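Local atomic coordinates of elongation factor 1-beta (PDB entry 7CSL), a protein that probably promotes the exchange of GDP for GTP on elongation factor 1-alpha, regenerating the form that delivers aminoacyl-tRNA to the ribosome. Residues 64-67 against 68-71. Sequence-based numbering, arbitrary orientation.
Sequences GYSF and DEVA
S66 caps the first turn of helix 67-75 through its hydroxyl, which accepts a hydrogen bond from the backbone amide of E69 (S66 OG to E69 N 3.1 Å, N-H...O angle 141°). This is a serine N-cap: E69 N lies in the first turn, where no preceding helical turn supplies a carbonyl, and the side chain takes up this amide. The carbonyl O of S66 adds a weak bond to E69 N at 3.5 Å. With chi1 at 164°, OG stands opposite the backbone N of S66 and beside its carbonyl carbon, the side on which the helix starts. The amide N of D68 lies 3.1 Å from S66 OG, and D68 CB packs against the same oxygen. E69 contributes the aliphatic part of its side chain, which runs back alongside the cap and brings CG to 3.9 Å from S66 CB.

V70 CG2 rests near S66 O, while the valine side chain also packs on I10, I32, P33 and Y36. F67 CB points away from the segment 68-71, and the side chain packs on L6, V85 and V88, so the helix start is fixed to the four-stranded antiparallel sheet of the exchange domain. S66 is itself held from the loop side, its N donating to Y36 OH, and the D68 carboxylate forms a salt bridge with a basic side chain of another protein's chain. F67 O receives a weak bond from V70 N and the first i to i+4 backbone bond of the helix, which is nearly straight, with A71 N 3.0 Å from F67 O at an N-H...O angle of 168°.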
# COMPACT_ATOMS: atom_id res chain seq x y z
N GLY C 64 -16.16 -3.21 -10.61
CA GLY C 64 -16.13 -2.88 -12.02
C GLY C 64 -14.95 -2.00 -12.43
O GLY C 64 -14.59 -1.97 -13.59
N TYR C 65 -14.35 -1.29 -11.48
CA TYR C 65 -13.14 -0.51 -11.76
C TYR C 65 -11.90 -1.19 -11.19
O TYR C 65 -11.89 -1.73 -10.08
CB TYR C 65 -13.24 0.90 -11.21
CG TYR C 65 -14.23 1.81 -11.91
CD1 TYR C 65 -15.63 1.60 -11.80
CD2 TYR C 65 -13.79 2.91 -12.63
CE1 TYR C 65 -16.53 2.48 -12.39
CE2 TYR C 65 -14.70 3.77 -13.25
CZ TYR C 65 -16.07 3.56 -13.13
OH TYR C 65 -16.94 4.42 -13.75
N SER C 66 -10.86 -1.18 -12.00
CA SER C 66 -9.63 -1.85 -11.71
C SER C 66 -8.53 -1.12 -12.47
O SER C 66 -8.56 -1.04 -13.70
CB SER C 66 -9.72 -3.30 -12.14
OG SER C 66 -8.46 -3.89 -12.21
N PHE C 67 -7.57 -0.59 -11.74
CA PHE C 67 -6.35 -0.08 -12.39
C PHE C 67 -5.49 -1.25 -12.91
O PHE C 67 -4.76 -1.08 -13.86
CB PHE C 67 -5.57 0.86 -11.45
CG PHE C 67 -6.37 2.03 -11.01
CD1 PHE C 67 -6.82 2.97 -11.94
CD2 PHE C 67 -6.76 2.16 -9.69
CE1 PHE C 67 -7.60 4.03 -11.55
CE2 PHE C 67 -7.53 3.22 -9.30
CZ PHE C 67 -7.97 4.17 -10.23
N ASP C 68 -5.66 -2.46 -12.35
CA ASP C 68 -4.94 -3.63 -12.85
C ASP C 68 -5.32 -3.96 -14.29
O ASP C 68 -4.48 -4.43 -15.04
CB ASP C 68 -5.20 -4.87 -11.96
CG ASP C 68 -4.23 -4.99 -10.77
OD1 ASP C 68 -3.56 -4.01 -10.41
OD2 ASP C 68 -4.15 -6.07 -10.18
N GLU C 69 -6.57 -3.72 -14.68
CA GLU C 69 -7.02 -4.00 -16.03
C GLU C 69 -6.49 -2.93 -16.95
O GLU C 69 -6.22 -3.22 -18.11
CB GLU C 69 -8.55 -4.13 -16.12
CG GLU C 69 -9.09 -5.36 -15.40
CD GLU C 69 -10.61 -5.46 -15.37
OE1 GLU C 69 -11.29 -4.66 -16.05
OE2 GLU C 69 -11.14 -6.35 -14.65
N VAL C 70 -6.27 -1.70 -16.44
CA VAL C 70 -5.73 -0.67 -17.28
C VAL C 70 -4.29 -1.06 -17.56
O VAL C 70 -3.86 -0.97 -18.71
CB VAL C 70 -5.92 0.77 -16.78
CG1 VAL C 70 -5.45 1.77 -17.81
CG2 VAL C 70 -7.37 1.05 -16.47
N ALA C 71 -3.55 -1.50 -16.52
CA ALA C 71 -2.19 -1.98 -16.69
C ALA C 71 -2.03 -3.13 -17.70
O ALA C 71 -1.04 -3.17 -18.40
CB ALA C 71 -1.52 -2.34 -15.34